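Local atomic coordinates of 5-formaminoimidazole-4-carboxamide-1-(beta)-D-ribofuranosyl 5'-monophosphate synthetase (Methanocaldococcus jannaschii, PDB entry 2R7L), a protein that catalyses the ATP- and formate-dependent formylation of the purine precursor AICAR to FAICAR, without folates, as a hexameric ATP-grasp ligase. Residues Val139-Glu144 and Ile198-Val203; Gly165-Ser170 and Lys177-Leu182; Leu268-Glu273 and Leu304-Phe309. All blocks are in the same frame, centred on the assembly; numbering follows the deposited sequence.

Interaction 1: Val139-Glu144 and Ile198-Val203; sequences VPKKYE and IEEYVV. With ATP (adenosine-5'-triphosphate), chain E.
K141 and E200 are joined by two hydrogen bonds. The amide N of E200 donates to K141 O (2.9 Å, 166° at the hydrogen). In return K141 N donates almost straight, at 177°, to OE1 of E200 over 3.2 Å, on the anti lone pair of the carboxylate. In E200, CG anti to the backbone N (chi1 171°) starts an extended chain that sets the carboxylate beside the K141 amide. Next along, K142 and E199 form a non-hydrogen-bonded antiparallel pair, and Y143 N donates to I198 O.

Both lysines stay beyond salt-bridge distance: K141 NZ is 4.1 Å from E200 OE2, its chain lying across the carboxylate. K142 NZ bonds to its own segment, at P140 O (2.9 Å), while E199 OE2 pairs with K156. Apolar contacts are few: Y143 CB meets I198 CG2, and P140 CB meets V202 CG2. The Y143 ring turns its edge to the backbone of the 198-200 strand, and its OH goes to D150.

Segment 198-203, the strand end and the loop after it, binds the adenine of ATP. N6 donates to E199 OE2 (2.8 Å) and to E200 O (3.0 Å), while V202 N donates to N1 (2.9 Å). P140 CG packs near N6, and C2 stands 3.6 Å above the plane of the Y201 ring, over its centre. This is the adenine site of the ATP-grasp fold, bonded by a strand end and the residues after it. Two acceptors facing the amino group and a donor facing N1 would probably disfavour a base with a carbonyl at position 6.

Interaction 2: Gly165-Ser170 and Lys177-Leu182; sequences GYFIAS and KKAEDL. With ATP (adenosine-5'-triphosphate), chain E.
K178 lies across F167, where helix 172-184 packs on strand 167-169, an outer strand of the four-stranded antiparallel sheet in the ATP-grasp fold. The axes of the two short segments pass 9.4 Å apart at 156°, the helix folding back along the strand that precedes it.

Beginning at CB, the lysine sits over the face of the F167 ring, 3.9 Å from its centroid and 15° off the normal, a CH-pi contact displaced toward the rim. The chain is extended beyond CG (chi2 165°), and CD lies 3.8 Å from F167 CD2. CD, CE and NZ all come very close to I168 O, NZ being modelled only 2.4 Å from it, and the detail of this approach is doubtful. A water accepting from NZ at 3.0 Å and from I168 N links the two segments again, and NZ forms a salt bridge with D243 of the second subunit.

Farther along the helix, L182 CD1 meets F167 CD1 at 3.5 Å, set obliquely to the ring. Just before the strand, Y166 points away from the helix toward the nucleotide, its OH donating to the alpha-phosphate oxygen O2A of ATP at 2.5 Å.

Interaction 3: Leu268-Glu273 and Leu304-Phe309; sequences LPQVFE and LELVVF. With ATP (adenosine-5'-triphosphate), chain E.
Q270 meets the backbone of L304 and L306 from the first turn of helix 268-285, the main polar link between the helix and the strand. Just ahead of it, L268 packs on L30 and P269 on G50 of the second subunit.

The Q270 side chain is stretched out: CG is anti to the backbone N (chi1 -170°), and the extended chain beyond it brings the amide to the backbone of L304 and L306, where strand 306-308 begins. There both ends of the amide are used. OE1 accepts from L306 N at 2.8 Å, nearly straight (167° at the hydrogen), in the carbonyl plane on a lone pair. NE2 donates to L304 O at 3.1 Å and 161°, with that oxygen close to the amide plane. The two bonds fix the rotation of the group. Their pattern, C=O and N-H on the two sides of E305, is the one a neighbouring parallel strand would offer. A water adds a second bond to OE1 (2.6 Å) and also donates to L306 O (2.7 Å). An alanine here would probably leave L306 N and L304 O without their side-chain partner and the water without one of its acceptors.

V271 follows with an apolar contact, CG2 to CD1 of L306 at 3.8 Å, and both side chains reach I263 as well. Its carbonyl oxygen is bonded by Y211 OH. F272 packs on V53 of the second subunit.

Farther along segment 304-309, F309 CE1 lies 3.7 Å from C3' of ATP. The arrangement is that of an ATP-grasp domain, a helix packed against the five-stranded antiparallel sheet whose outer strand 306-312 leads into the nucleotide site.

In the fold
Interactions 1 and 2 lie on the same four-stranded antiparallel sheet, with centres about 15 Å apart, and interaction 2 is nested in the chain between the two segments of interaction 1. They touch where Y201 CE1 meets I168 CD1 at 3.7 Å. Interaction 3, where a helix packs on the five-stranded sheet, has its centre about 17 Å from that of interaction 1. There P140 CD packs 3.4 Å from V308 O. Interactions 2 and 3 do not touch, their nearest atoms being about 8 Å apart. ATP joins all three: segment 198-203 holds its adenine, Y166 its alpha-phosphate, and F309 packs beside base and ribose. K156, E230 and Q297 add further hydrogen bonds to the nucleotide.

Interaction 1: Val139-Glu144 and Ile198-Val203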
loop_
_atom_site.group_PDB
_atom_site.type_symbol
_atom_site.label_atom_id
_atom_site.label_comp_id
_atom_site.label_asym_id
_atom_site.label_seq_id
_atom_site.Cartn_x
_atom_site.Cartn_y
_atom_site.Cartn_z
ATOM N N VAL A 139 18.026 -38.762 -3.033
ATOM C CA VAL A 139 16.765 -39.342 -3.482
ATOM C C VAL A 139 16.500 -40.616 -2.674
ATOM O O VAL A 139 17.400 -41.107 -1.974
ATOM C CB VAL A 139 16.778 -39.655 -4.998
ATOM C CG1 VAL A 139 16.892 -38.371 -5.807
ATOM C CG2 VAL A 139 17.912 -40.614 -5.348
ATOM N N PRO A 140 15.260 -41.126 -2.726
ATOM C CA PRO A 140 14.939 -42.428 -2.126
ATOM C C PRO A 140 15.654 -43.567 -2.863
ATOM O O PRO A 140 15.802 -43.505 -4.086
ATOM C CB PRO A 140 13.426 -42.553 -2.339
ATOM C CG PRO A 140 12.945 -41.152 -2.636
ATOM C CD PRO A 140 14.082 -40.500 -3.347
ATOM N N LYS A 141 16.095 -44.591 -2.134
ATOM C CA LYS A 141 16.706 -45.764 -2.771
ATOM C C LYS A 141 15.710 -46.418 -3.719
ATOM O O LYS A 141 14.528 -46.537 -3.397
ATOM C CB LYS A 141 17.150 -46.796 -1.734
ATOM C CG LYS A 141 18.196 -46.316 -0.748
ATOM C CD LYS A 141 18.326 -47.305 0.405
ATOM C CE LYS A 141 18.792 -46.619 1.685
ATOM N NZ LYS A 141 18.353 -47.364 2.903
ATOM N N LYS A 142 16.183 -46.840 -4.885
ATOM C CA LYS A 142 15.326 -47.560 -5.822
ATOM C C LYS A 142 15.472 -49.065 -5.611
ATOM O O LYS A 142 16.538 -49.540 -5.216
ATOM C CB LYS A 142 15.665 -47.191 -7.268
ATOM C CG LYS A 142 15.661 -45.693 -7.557
ATOM C CD LYS A 142 14.319 -45.047 -7.216
ATOM C CE LYS A 142 14.307 -43.558 -7.554
ATOM N NZ LYS A 142 15.361 -42.797 -6.821
ATOM N N TYR A 143 14.393 -49.804 -5.858
ATOM C CA TYR A 143 14.408 -51.266 -5.755
ATOM C C TYR A 143 14.020 -51.918 -7.075
ATOM O O TYR A 143 12.915 -51.704 -7.585
ATOM C CB TYR A 143 13.488 -51.749 -4.629
ATOM C CG TYR A 143 13.982 -51.347 -3.262
ATOM C CD1 TYR A 143 14.753 -52.211 -2.499
ATOM C CD2 TYR A 143 13.688 -50.092 -2.740
ATOM C CE1 TYR A 143 15.215 -51.840 -1.250
ATOM C CE2 TYR A 143 14.142 -49.712 -1.498
ATOM C CZ TYR A 143 14.906 -50.585 -0.755
ATOM O OH TYR A 143 15.357 -50.196 0.488
ATOM N N GLU A 144 14.929 -52.727 -7.613
ATOM C CA GLU A 144 14.748 -53.324 -8.939
ATOM C C GLU A 144 13.561 -54.285 -9.009
ATOM O O GLU A 144 12.848 -54.321 -10.013
ATOM C CB GLU A 144 16.032 -54.018 -9.407
ATOM C CG GLU A 144 17.293 -53.165 -9.282
ATOM C CD GLU A 144 17.185 -51.829 -10.006
ATOM O OE1 GLU A 144 17.588 -50.799 -9.419
ATOM O OE2 GLU A 144 16.696 -51.808 -11.158
ATOM N N ILE A 198 9.335 -49.294 -7.323
ATOM C CA ILE A 198 9.459 -49.528 -5.892
ATOM C C ILE A 198 10.589 -48.688 -5.344
ATOM O O ILE A 198 11.722 -48.791 -5.818
ATOM C CB ILE A 198 9.782 -51.017 -5.598
ATOM C CG1 ILE A 198 8.800 -51.937 -6.332
ATOM C CG2 ILE A 198 9.794 -51.290 -4.094
ATOM C CD1 ILE A 198 9.168 -53.409 -6.272
ATOM N N GLU A 199 10.295 -47.856 -4.346
ATOM C CA GLU A 199 11.350 -47.069 -3.713
ATOM C C GLU A 199 11.198 -46.979 -2.205
ATOM O O GLU A 199 10.117 -47.178 -1.652
ATOM C CB GLU A 199 11.438 -45.654 -4.317
ATOM C CG GLU A 199 10.150 -44.838 -4.201
ATOM C CD GLU A 199 10.315 -43.396 -4.676
ATOM O OE1 GLU A 199 11.152 -43.145 -5.570
ATOM O OE2 GLU A 199 9.602 -42.511 -4.155
ATOM N N GLU A 200 12.306 -46.665 -1.555
ATOM C CA GLU A 200 12.335 -46.455 -0.125
ATOM C C GLU A 200 11.216 -45.519 0.333
ATOM O O GLU A 200 11.061 -44.419 -0.192
ATOM C CB GLU A 200 13.689 -45.867 0.257
ATOM C CG GLU A 200 13.784 -45.393 1.686
ATOM C CD GLU A 200 15.094 -44.704 1.967
ATOM O OE1 GLU A 200 15.823 -44.389 0.998
ATOM O OE2 GLU A 200 15.399 -44.486 3.156
ATOM N N TYR A 201 10.426 -45.962 1.303
ATOM C CA TYR A 201 9.464 -45.075 1.932
ATOM C C TYR A 201 10.257 -44.155 2.855
ATOM O O TYR A 201 10.858 -44.620 3.828
ATOM C CB TYR A 201 8.415 -45.864 2.724
ATOM C CG TYR A 201 7.246 -45.010 3.155
ATOM C CD1 TYR A 201 6.056 -45.023 2.440
ATOM C CD2 TYR A 201 7.339 -44.170 4.263
ATOM C CE1 TYR A 201 4.980 -44.236 2.819
ATOM C CE2 TYR A 201 6.266 -43.376 4.657
ATOM C CZ TYR A 201 5.094 -43.411 3.925
ATOM O OH TYR A 201 4.023 -42.632 4.296
ATOM N N VAL A 202 10.299 -42.861 2.532
ATOM C CA VAL A 202 11.009 -41.908 3.383
ATOM C C VAL A 202 10.057 -41.384 4.444
ATOM O O VAL A 202 8.956 -40.936 4.133
ATOM C CB VAL A 202 11.607 -40.733 2.577
ATOM C CG1 VAL A 202 12.209 -39.692 3.522
ATOM C CG2 VAL A 202 12.669 -41.245 1.585
ATOM N N VAL A 203 10.471 -41.456 5.702
ATOM C CA VAL A 203 9.596 -41.045 6.789
ATOM C C VAL A 203 9.989 -39.664 7.300
ATOM O O VAL A 203 10.950 -39.507 8.047
ATOM C CB VAL A 203 9.580 -42.077 7.937
ATOM C CG1 VAL A 203 8.515 -41.715 8.960
ATOM C CG2 VAL A 203 9.337 -43.480 7.384
HETATM P PG ATP E . 1.483 -34.946 -7.503
HETATM O O1G ATP E . 1.578 -34.175 -8.800
HETATM O O2G ATP E . 2.338 -34.390 -6.382
HETATM O O3G ATP E . 0.065 -35.268 -7.095
HETATM P PB ATP E . 3.713 -36.628 -8.079
HETATM O O1B ATP E . 4.411 -35.292 -8.153
HETATM O O2B ATP E . 3.891 -37.598 -9.226
HETATM O O3B ATP E . 2.125 -36.394 -7.861
HETATM P PA ATP E . 4.191 -38.907 -6.388
HETATM O O1A ATP E . 5.587 -39.445 -6.571
HETATM O O2A ATP E . 3.000 -39.535 -7.059
HETATM O O3A ATP E . 4.219 -37.317 -6.707
HETATM O "O5'" ATP E . 3.907 -38.895 -4.813
HETATM C "C5'" ATP E . 2.571 -38.803 -4.345
HETATM C "C4'" ATP E . 2.613 -38.799 -2.826
HETATM O "O4'" ATP E . 3.078 -40.061 -2.335
HETATM C "C3'" ATP E . 3.579 -37.769 -2.268
HETATM O "O3'" ATP E . 2.970 -36.483 -2.124
HETATM C "C2'" ATP E . 3.974 -38.373 -0.934
HETATM O "O2'" ATP E . 3.020 -38.028 0.070
HETATM C "C1'" ATP E . 3.901 -39.874 -1.180
HETATM N N9 ATP E . 5.261 -40.343 -1.505
HETATM C C8 ATP E . 5.802 -40.341 -2.739
HETATM N N7 ATP E . 7.070 -40.818 -2.711
HETATM C C5 ATP E . 7.350 -41.152 -1.437
HETATM C C6 ATP E . 8.510 -41.728 -0.722
HETATM N N6 ATP E . 9.654 -42.046 -1.376
HETATM N N1 ATP E . 8.390 -41.905 0.608
HETATM C C2 ATP E . 7.257 -41.585 1.274
HETATM N N3 ATP E . 6.166 -41.070 0.684
HETATM C C4 ATP E . 6.157 -40.823 -0.643
#

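Interaction 2: Gly165-Ser170 and Lys177-Leu182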
loop_
_atom_site.group_PDB
_atom_site.type_symbol
_atom_site.label_atom_id
_atom_site.label_comp_id
_atom_site.label_asym_id
_atom_site.label_seq_id
_atom_site.Cartn_x
_atom_site.Cartn_y
_atom_site.Cartn_z
ATOM N N GLY A 165 -3.201 -45.764 -7.139
ATOM C CA GLY A 165 -3.015 -47.211 -7.104
ATOM C C GLY A 165 -1.814 -47.587 -6.254
ATOM O O GLY A 165 -1.352 -48.729 -6.281
ATOM N N TYR A 166 -1.316 -46.617 -5.492
ATOM C CA TYR A 166 -0.130 -46.779 -4.656
ATOM C C TYR A 166 -0.359 -47.738 -3.488
ATOM O O TYR A 166 -1.495 -47.966 -3.066
ATOM C CB TYR A 166 0.306 -45.414 -4.107
ATOM C CG TYR A 166 0.860 -44.450 -5.142
ATOM C CD1 TYR A 166 0.462 -44.519 -6.475
ATOM C CD2 TYR A 166 1.761 -43.457 -4.780
ATOM C CE1 TYR A 166 0.964 -43.639 -7.423
ATOM C CE2 TYR A 166 2.267 -42.567 -5.719
ATOM C CZ TYR A 166 1.865 -42.663 -7.039
ATOM O OH TYR A 166 2.363 -41.787 -7.980
ATOM N N PHE A 167 0.726 -48.306 -2.971
ATOM C CA PHE A 167 0.659 -49.049 -1.710
ATOM C C PHE A 167 2.004 -49.125 -1.009
ATOM O O PHE A 167 3.053 -48.869 -1.611
ATOM C CB PHE A 167 0.007 -50.443 -1.873
ATOM C CG PHE A 167 0.827 -51.433 -2.667
ATOM C CD1 PHE A 167 0.487 -51.736 -3.979
ATOM C CD2 PHE A 167 1.916 -52.085 -2.091
ATOM C CE1 PHE A 167 1.228 -52.658 -4.707
ATOM C CE2 PHE A 167 2.664 -53.005 -2.814
ATOM C CZ PHE A 167 2.320 -53.290 -4.125
ATOM N N ILE A 168 1.952 -49.456 0.276
ATOM C CA ILE A 168 3.139 -49.570 1.116
ATOM C C ILE A 168 3.408 -51.042 1.423
ATOM O O ILE A 168 2.478 -51.807 1.685
ATOM C CB ILE A 168 2.935 -48.823 2.456
ATOM C CG1 ILE A 168 2.664 -47.336 2.199
ATOM C CG2 ILE A 168 4.134 -49.034 3.390
ATOM C CD1 ILE A 168 2.128 -46.593 3.397
ATOM N N ALA A 169 4.676 -51.436 1.390
ATOM C CA ALA A 169 5.047 -52.810 1.689
ATOM C C ALA A 169 6.279 -52.846 2.572
ATOM O O ALA A 169 7.157 -51.995 2.455
ATOM C CB ALA A 169 5.287 -53.590 0.399
ATOM N N SER A 170 6.348 -53.831 3.462
ATOM C CA SER A 170 7.533 -54.007 4.300
ATOM C C SER A 170 8.256 -55.338 4.059
ATOM O O SER A 170 9.248 -55.640 4.726
ATOM C CB SER A 170 7.194 -53.827 5.784
ATOM O OG SER A 170 7.019 -52.453 6.108
ATOM N N LYS A 177 0.869 -59.783 -1.672
ATOM C CA LYS A 177 -0.424 -59.792 -1.003
ATOM C C LYS A 177 -1.217 -58.557 -1.436
ATOM O O LYS A 177 -2.388 -58.656 -1.806
ATOM C CB LYS A 177 -0.233 -59.818 0.519
ATOM C CG LYS A 177 -1.446 -60.293 1.316
ATOM C CD LYS A 177 -2.471 -59.182 1.515
ATOM C CE LYS A 177 -3.662 -59.659 2.336
ATOM N NZ LYS A 177 -4.737 -58.626 2.401
ATOM N N LYS A 178 -0.559 -57.400 -1.414
ATOM C CA LYS A 178 -1.209 -56.138 -1.765
ATOM C C LYS A 178 -1.446 -55.959 -3.260
ATOM O O LYS A 178 -2.513 -55.502 -3.674
ATOM C CB LYS A 178 -0.435 -54.949 -1.196
ATOM C CG LYS A 178 -0.876 -54.596 0.207
ATOM C CD LYS A 178 0.106 -53.686 0.897
ATOM C CE LYS A 178 -0.397 -53.350 2.285
ATOM N NZ LYS A 178 0.408 -52.271 2.903
ATOM N N ALA A 179 -0.449 -56.309 -4.065
ATOM C CA ALA A 179 -0.617 -56.271 -5.512
ATOM C C ALA A 179 -1.853 -57.073 -5.910
ATOM O O ALA A 179 -2.709 -56.577 -6.639
ATOM C CB ALA A 179 0.618 -56.810 -6.205
ATOM N N GLU A 180 -1.939 -58.305 -5.408
ATOM C CA GLU A 180 -3.097 -59.177 -5.631
ATOM C C GLU A 180 -4.405 -58.566 -5.148
ATOM O O GLU A 180 -5.412 -58.598 -5.853
ATOM C CB GLU A 180 -2.897 -60.527 -4.938
ATOM C CG GLU A 180 -2.428 -61.632 -5.858
ATOM C CD GLU A 180 -3.467 -62.002 -6.902
ATOM O OE1 GLU A 180 -4.654 -62.148 -6.536
ATOM O OE2 GLU A 180 -3.096 -62.154 -8.087
ATOM N N ASP A 181 -4.390 -58.030 -3.931
ATOM C CA ASP A 181 -5.564 -57.375 -3.378
ATOM C C ASP A 181 -6.089 -56.317 -4.346
ATOM O O ASP A 181 -7.277 -56.290 -4.661
ATOM C CB ASP A 181 -5.235 -56.745 -2.025
ATOM C CG ASP A 181 -6.432 -56.057 -1.394
ATOM O OD1 ASP A 181 -7.572 -56.523 -1.609
ATOM O OD2 ASP A 181 -6.230 -55.052 -0.679
ATOM N N LEU A 182 -5.194 -55.460 -4.829
ATOM C CA LEU A 182 -5.571 -54.380 -5.738
ATOM C C LEU A 182 -5.944 -54.895 -7.123
ATOM O O LEU A 182 -6.592 -54.194 -7.900
ATOM C CB LEU A 182 -4.445 -53.348 -5.850
ATOM C CG LEU A 182 -4.065 -52.620 -4.559
ATOM C CD1 LEU A 182 -2.960 -51.607 -4.817
ATOM C CD2 LEU A 182 -5.285 -51.950 -3.939
HETATM P PG ATP E . 1.483 -34.946 -7.503
HETATM O O1G ATP E . 1.578 -34.175 -8.800
HETATM O O2G ATP E . 2.338 -34.390 -6.382
HETATM O O3G ATP E . 0.065 -35.268 -7.095
HETATM P PB ATP E . 3.713 -36.628 -8.079
HETATM O O1B ATP E . 4.411 -35.292 -8.153
HETATM O O2B ATP E . 3.891 -37.598 -9.226
HETATM O O3B ATP E . 2.125 -36.394 -7.861
HETATM P PA ATP E . 4.191 -38.907 -6.388
HETATM O O1A ATP E . 5.587 -39.445 -6.571
HETATM O O2A ATP E . 3.000 -39.535 -7.059
HETATM O O3A ATP E . 4.219 -37.317 -6.707
HETATM O "O5'" ATP E . 3.907 -38.895 -4.813
HETATM C "C5'" ATP E . 2.571 -38.803 -4.345
HETATM C "C4'" ATP E . 2.613 -38.799 -2.826
HETATM O "O4'" ATP E . 3.078 -40.061 -2.335
HETATM C "C3'" ATP E . 3.579 -37.769 -2.268
HETATM O "O3'" ATP E . 2.970 -36.483 -2.124
HETATM C "C2'" ATP E . 3.974 -38.373 -0.934
HETATM O "O2'" ATP E . 3.020 -38.028 0.070
HETATM C "C1'" ATP E . 3.901 -39.874 -1.180
HETATM N N9 ATP E . 5.261 -40.343 -1.505
HETATM C C8 ATP E . 5.802 -40.341 -2.739
HETATM N N7 ATP E . 7.070 -40.818 -2.711
HETATM C C5 ATP E . 7.350 -41.152 -1.437
HETATM C C6 ATP E . 8.510 -41.728 -0.722
HETATM N N6 ATP E . 9.654 -42.046 -1.376
HETATM N N1 ATP E . 8.390 -41.905 0.608
HETATM C C2 ATP E . 7.257 -41.585 1.274
HETATM N N3 ATP E . 6.166 -41.070 0.684
HETATM C C4 ATP E . 6.157 -40.823 -0.643
HETATM O O HOH W 1 -0.673 -49.860 1.479
#

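Interaction 3: Leu268-Glu273 and Leu304-Phe309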
loop_
_atom_site.group_PDB
_atom_site.type_symbol
_atom_site.label_atom_id
_atom_site.label_comp_id
_atom_site.label_asym_id
_atom_site.label_seq_id
_atom_site.Cartn_x
_atom_site.Cartn_y
_atom_site.Cartn_z
ATOM N N LEU A 268 17.952 -23.508 5.297
ATOM C CA LEU A 268 17.875 -22.785 4.027
ATOM C C LEU A 268 19.160 -22.884 3.192
ATOM O O LEU A 268 19.097 -22.947 1.958
ATOM C CB LEU A 268 17.454 -21.332 4.259
ATOM C CG LEU A 268 15.975 -21.204 4.625
ATOM C CD1 LEU A 268 15.653 -19.782 5.034
ATOM C CD2 LEU A 268 15.127 -21.634 3.444
ATOM N N PRO A 269 20.331 -22.906 3.851
ATOM C CA PRO A 269 21.533 -23.148 3.051
ATOM C C PRO A 269 21.452 -24.458 2.271
ATOM O O PRO A 269 21.874 -24.515 1.115
ATOM C CB PRO A 269 22.651 -23.200 4.097
ATOM C CG PRO A 269 22.134 -22.371 5.238
ATOM C CD PRO A 269 20.652 -22.674 5.269
ATOM N N GLN A 270 20.894 -25.498 2.889
ATOM C CA GLN A 270 20.676 -26.766 2.196
ATOM C C GLN A 270 19.646 -26.595 1.085
ATOM O O GLN A 270 19.840 -27.077 -0.030
ATOM C CB GLN A 270 20.217 -27.859 3.177
ATOM C CG GLN A 270 20.198 -29.254 2.564
ATOM C CD GLN A 270 19.519 -30.311 3.451
ATOM O OE1 GLN A 270 19.001 -31.306 2.944
ATOM N NE2 GLN A 270 19.520 -30.094 4.767
ATOM N N VAL A 271 18.540 -25.922 1.405
ATOM C CA VAL A 271 17.482 -25.647 0.429
ATOM C C VAL A 271 18.044 -24.931 -0.799
ATOM O O VAL A 271 17.779 -25.327 -1.941
ATOM C CB VAL A 271 16.355 -24.788 1.046
ATOM C CG1 VAL A 271 15.416 -24.280 -0.033
ATOM C CG2 VAL A 271 15.593 -25.576 2.125
ATOM N N PHE A 272 18.829 -23.886 -0.560
ATOM C CA PHE A 272 19.403 -23.098 -1.656
ATOM C C PHE A 272 20.439 -23.903 -2.439
ATOM O O PHE A 272 20.439 -23.891 -3.676
ATOM C CB PHE A 272 20.005 -21.788 -1.133
ATOM C CG PHE A 272 19.007 -20.661 -1.020
ATOM C CD1 PHE A 272 18.496 -20.289 0.214
ATOM C CD2 PHE A 272 18.578 -19.980 -2.151
ATOM C CE1 PHE A 272 17.572 -19.253 0.321
ATOM C CE2 PHE A 272 17.653 -18.950 -2.054
ATOM C CZ PHE A 272 17.155 -18.582 -0.818
ATOM N N GLU A 273 21.312 -24.612 -1.721
ATOM C CA GLU A 273 22.326 -25.462 -2.367
ATOM C C GLU A 273 21.696 -26.483 -3.316
ATOM O O GLU A 273 22.219 -26.739 -4.398
ATOM C CB GLU A 273 23.193 -26.172 -1.322
ATOM C CG GLU A 273 24.333 -26.997 -1.899
ATOM C CD GLU A 273 25.438 -26.141 -2.501
ATOM O OE1 GLU A 273 25.808 -25.121 -1.882
ATOM O OE2 GLU A 273 25.944 -26.489 -3.590
ATOM N N LEU A 304 17.547 -34.329 9.428
ATOM C CA LEU A 304 17.499 -33.003 8.810
ATOM C C LEU A 304 18.100 -32.997 7.413
ATOM O O LEU A 304 18.778 -32.050 7.021
ATOM C CB LEU A 304 18.170 -31.952 9.701
ATOM C CG LEU A 304 17.480 -31.721 11.047
ATOM C CD1 LEU A 304 18.208 -30.682 11.882
ATOM C CD2 LEU A 304 16.036 -31.317 10.846
ATOM N N GLU A 305 17.841 -34.065 6.669
ATOM C CA GLU A 305 18.283 -34.165 5.290
ATOM C C GLU A 305 17.056 -34.174 4.424
ATOM O O GLU A 305 16.120 -34.935 4.682
ATOM C CB GLU A 305 19.060 -35.459 5.056
ATOM C CG GLU A 305 20.229 -35.676 5.999
ATOM C CD GLU A 305 20.795 -37.092 5.910
ATOM O OE1 GLU A 305 20.086 -38.001 5.417
ATOM O OE2 GLU A 305 21.951 -37.294 6.335
ATOM N N LEU A 306 17.052 -33.328 3.396
ATOM C CA LEU A 306 15.929 -33.274 2.478
ATOM C C LEU A 306 16.121 -34.294 1.363
ATOM O O LEU A 306 17.124 -34.274 0.663
ATOM C CB LEU A 306 15.759 -31.854 1.914
ATOM C CG LEU A 306 15.220 -30.807 2.902
ATOM C CD1 LEU A 306 15.559 -29.399 2.431
ATOM C CD2 LEU A 306 13.710 -30.965 3.077
ATOM N N VAL A 307 15.156 -35.196 1.221
ATOM C CA VAL A 307 15.213 -36.236 0.207
ATOM C C VAL A 307 14.148 -35.934 -0.830
ATOM O O VAL A 307 12.964 -35.861 -0.507
ATOM C CB VAL A 307 14.961 -37.651 0.827
ATOM C CG1 VAL A 307 15.002 -38.734 -0.242
ATOM C CG2 VAL A 307 15.978 -37.955 1.918
ATOM N N VAL A 308 14.551 -35.753 -2.079
ATOM C CA VAL A 308 13.576 -35.370 -3.092
ATOM C C VAL A 308 13.043 -36.561 -3.881
ATOM O O VAL A 308 13.785 -37.281 -4.550
ATOM C CB VAL A 308 14.064 -34.182 -3.994
ATOM C CG1 VAL A 308 15.509 -33.866 -3.731
ATOM C CG2 VAL A 308 13.827 -34.467 -5.464
ATOM N N PHE A 309 11.735 -36.764 -3.774
ATOM C CA PHE A 309 11.084 -37.904 -4.376
ATOM C C PHE A 309 10.438 -37.517 -5.693
ATOM O O PHE A 309 10.002 -38.378 -6.458
ATOM C CB PHE A 309 10.040 -38.476 -3.418
ATOM C CG PHE A 309 8.922 -37.518 -3.081
ATOM C CD1 PHE A 309 7.822 -37.399 -3.917
ATOM C CD2 PHE A 309 8.961 -36.764 -1.913
ATOM C CE1 PHE A 309 6.777 -36.533 -3.608
ATOM C CE2 PHE A 309 7.918 -35.895 -1.592
ATOM C CZ PHE A 309 6.826 -35.782 -2.442
HETATM P PG ATP E . 1.483 -34.946 -7.503
HETATM O O1G ATP E . 1.578 -34.175 -8.800
HETATM O O2G ATP E . 2.338 -34.390 -6.382
HETATM O O3G ATP E . 0.065 -35.268 -7.095
HETATM P PB ATP E . 3.713 -36.628 -8.079
HETATM O O1B ATP E . 4.411 -35.292 -8.153
HETATM O O2B ATP E . 3.891 -37.598 -9.226
HETATM O O3B ATP E . 2.125 -36.394 -7.861
HETATM P PA ATP E . 4.191 -38.907 -6.388
HETATM O O1A ATP E . 5.587 -39.445 -6.571
HETATM O O2A ATP E . 3.000 -39.535 -7.059
HETATM O O3A ATP E . 4.219 -37.317 -6.707
HETATM O "O5'" ATP E . 3.907 -38.895 -4.813
HETATM C "C5'" ATP E . 2.571 -38.803 -4.345
HETATM C "C4'" ATP E . 2.613 -38.799 -2.826
HETATM O "O4'" ATP E . 3.078 -40.061 -2.335
HETATM C "C3'" ATP E . 3.579 -37.769 -2.268
HETATM O "O3'" ATP E . 2.970 -36.483 -2.124
HETATM C "C2'" ATP E . 3.974 -38.373 -0.934
HETATM O "O2'" ATP E . 3.020 -38.028 0.070
HETATM C "C1'" ATP E . 3.901 -39.874 -1.180
HETATM N N9 ATP E . 5.261 -40.343 -1.505
HETATM C C8 ATP E . 5.802 -40.341 -2.739
HETATM N N7 ATP E . 7.070 -40.818 -2.711
HETATM C C5 ATP E . 7.350 -41.152 -1.437
HETATM C C6 ATP E . 8.510 -41.728 -0.722
HETATM N N6 ATP E . 9.654 -42.046 -1.376
HETATM N N1 ATP E . 8.390 -41.905 0.608
HETATM C C2 ATP E . 7.257 -41.585 1.274
HETATM N N3 ATP E . 6.166 -41.070 0.684
HETATM C C4 ATP E . 6.157 -40.823 -0.643
HETATM O O HOH W 2 19.420 -32.925 0.997
#